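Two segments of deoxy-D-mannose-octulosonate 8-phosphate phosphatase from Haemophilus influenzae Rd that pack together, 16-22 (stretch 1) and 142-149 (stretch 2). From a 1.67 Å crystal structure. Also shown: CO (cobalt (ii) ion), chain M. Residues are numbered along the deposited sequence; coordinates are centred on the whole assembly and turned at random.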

# COMPACT_ATOMS: atom_id res chain seq x y z
N ASP A 16 10.68 -0.87 -11.74
CA ASP A 16 10.49 -0.80 -10.28
C ASP A 16 10.66 0.57 -9.75
O ASP A 16 11.69 1.16 -9.96
CB ASP A 16 11.44 -1.77 -9.59
CG ASP A 16 11.19 -3.20 -10.03
OD1 ASP A 16 10.05 -3.68 -9.78
OD2 ASP A 16 12.08 -3.81 -10.67
N GLY A 17 9.65 1.10 -9.07
CA GLY A 17 9.81 2.44 -8.52
C GLY A 17 9.19 3.49 -9.41
O GLY A 17 9.01 4.65 -8.98
N VAL A 18 8.86 3.08 -10.66
CA VAL A 18 8.23 3.97 -11.61
C VAL A 18 6.87 3.39 -11.95
O VAL A 18 5.86 3.99 -11.62
CB VAL A 18 9.10 4.16 -12.85
CG1 VAL A 18 8.37 4.97 -13.90
CG2 VAL A 18 10.36 4.94 -12.44
N LEU A 19 6.83 2.21 -12.55
CA LEU A 19 5.53 1.59 -12.85
C LEU A 19 4.98 0.88 -11.60
O LEU A 19 3.83 0.45 -11.60
CB LEU A 19 5.66 0.58 -13.97
CG LEU A 19 6.10 1.22 -15.30
CD1 LEU A 19 6.11 0.03 -16.35
CD2 LEU A 19 5.04 2.29 -15.73
N THR A 20 5.80 0.74 -10.58
CA THR A 20 5.46 0.14 -9.29
C THR A 20 5.87 1.15 -8.18
O THR A 20 6.57 2.15 -8.46
CB THR A 20 6.23 -1.16 -9.00
OG1 THR A 20 7.56 -0.84 -8.60
CG2 THR A 20 6.22 -2.10 -10.24
N ASP A 21 5.46 0.91 -6.93
CA ASP A 21 5.82 1.81 -5.89
C ASP A 21 7.21 1.42 -5.33
O ASP A 21 7.63 1.93 -4.29
CB ASP A 21 4.78 1.79 -4.77
CG ASP A 21 4.67 0.44 -4.09
OD1 ASP A 21 5.35 -0.53 -4.49
OD2 ASP A 21 3.89 0.34 -3.14
N GLY A 22 7.89 0.51 -6.02
CA GLY A 22 9.21 0.10 -5.55
C GLY A 22 9.27 -1.16 -4.71
O GLY A 22 10.36 -1.66 -4.42
N HIS A 142 3.96 10.01 -6.89
CA HIS A 142 4.92 8.97 -6.51
C HIS A 142 4.94 7.81 -7.45
O HIS A 142 3.92 7.51 -8.10
CB HIS A 142 4.63 8.39 -5.14
CG HIS A 142 4.93 9.34 -4.01
ND1 HIS A 142 5.14 8.92 -2.71
CD2 HIS A 142 5.07 10.68 -4.00
CE1 HIS A 142 5.39 9.97 -1.95
NE2 HIS A 142 5.35 11.05 -2.71
N GLY A 143 6.09 7.13 -7.53
CA GLY A 143 6.15 5.98 -8.38
C GLY A 143 5.05 4.95 -8.03
O GLY A 143 4.69 4.73 -6.85
N GLY A 144 4.55 4.28 -9.05
CA GLY A 144 3.48 3.29 -8.85
C GLY A 144 2.09 3.83 -8.53
O GLY A 144 1.12 3.04 -8.38
N LYS A 145 1.98 5.16 -8.44
CA LYS A 145 0.71 5.79 -8.15
C LYS A 145 0.19 6.62 -9.30
O LYS A 145 -0.66 7.48 -9.09
CB LYS A 145 0.81 6.68 -6.91
CG LYS A 145 1.36 5.96 -5.72
CD LYS A 145 0.63 4.70 -5.38
CE LYS A 145 1.16 4.09 -4.05
NZ LYS A 145 0.82 2.63 -3.97
N GLY A 146 0.69 6.34 -10.51
CA GLY A 146 0.28 7.09 -11.70
C GLY A 146 1.28 8.11 -12.20
O GLY A 146 0.90 9.08 -12.87
N ALA A 147 2.55 7.98 -11.80
CA ALA A 147 3.53 8.96 -12.24
C ALA A 147 3.74 8.84 -13.77
O ALA A 147 4.04 9.80 -14.44
CB ALA A 147 4.81 8.71 -11.53
N PHE A 148 3.65 7.63 -14.29
CA PHE A 148 3.77 7.45 -15.72
C PHE A 148 2.67 8.22 -16.42
O PHE A 148 2.88 8.97 -17.42
CB PHE A 148 3.73 5.97 -16.09
CG PHE A 148 3.97 5.76 -17.55
CD1 PHE A 148 5.23 5.36 -17.99
CD2 PHE A 148 2.97 6.05 -18.49
CE1 PHE A 148 5.53 5.26 -19.40
CE2 PHE A 148 3.27 5.94 -19.89
CZ PHE A 148 4.57 5.54 -20.33
N ARG A 149 1.46 8.04 -15.92
CA ARG A 149 0.28 8.72 -16.48
C ARG A 149 0.41 10.24 -16.39
O ARG A 149 0.01 10.95 -17.29
CB ARG A 149 -0.97 8.28 -15.72
CG ARG A 149 -2.25 8.86 -16.29
CD ARG A 149 -2.45 8.64 -17.77
NE ARG A 149 -3.75 9.23 -18.19
CZ ARG A 149 -4.91 8.62 -18.02
NH1 ARG A 149 -4.96 7.41 -17.46
NH2 ARG A 149 -6.00 9.23 -18.39
CO CO M . 13.64 1.84 -10.61
O HOH W 1 3.40 5.38 -12.00
O HOH W 2 1.58 1.27 -1.76
O HOH W 3 13.81 -0.19 -11.40
O HOH W 4 14.01 1.34 -8.61
O HOH W 5 15.67 2.18 -11.18

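The rule at the centre of this contact is that backbone meets backbone at the glycines, while V18 and T20 direct their side chains away. The type II turn from H142 to K145, closed by K145 N donating to H142 O at 3.1 Å, presents two successive glycines to stretch 1. T20 CA and G144 CA lie 3.7 Å apart, an approach that leaves no room for a CB on G144, where it would clash with D21 N and T20 C; the positive phi of G144 favours glycine as well. G143 is equally tight: a CB on G143 would sit 1.8 Å from G17 O.

The space so freed is filled by polar main chain. G144 N donates to V18 O at 2.9 Å, the one direct hydrogen bond between the stretches. Two CA-H...O contacts add to it: G143 CA to G17 O at 3.2 Å, and D21 CA to G143 O at 3.3 Å. T20 O also comes within 3.0 Å of G144 N, but at an angle too poor for a hydrogen bond.

Stretch 1 cooperates by turning its side chains elsewhere. V18 (chi1 t) and T20 both point away, so that their backbones can reach the glycines. T20, buried, takes the p rotamer, and its OG1 accepts from G17 N and from G22 N, both at 2.9 Å. The hydroxyl thus ties the loop to itself on both sides in sequence. G17 and G22 have positive phi, at angles where a CB would jam against the preceding carbonyl. Just before G17, D16 uses its carbonyl O to bind the cobalt ion at 2.2 Å.

Side chains meet in two places. L19 starts away from stretch 2, but its m,t conformation brings the end back, placing CD2 3.8 Å from F148 CD1. F148, with chi1 t and its CB directed toward stretch 1, supplies a buried aromatic partner, approached obliquely by the leucine methyl.

K145 also starts away; two m torsions bend the chain near its base, and the extended t,t remainder carries NZ to 3.9 Å from D21 OD2. That salt bridge is long, and water 2 spans it, donating to D21 OD2 at 2.8 Å and accepting from K145 NZ at 2.7 Å. D21 points sideways in the p rotamer, a charged residue suited to a partly exposed position, where it meets K145 and water 2.

Water 1 adds an indirect link: water 1 donates to V18 O at 2.9 Å and accepts from F148 N at 3.2 Å and, weakly, from G146 N at 3.2 Å, joining the loop to the start of the helix, where G146 is the N-cap.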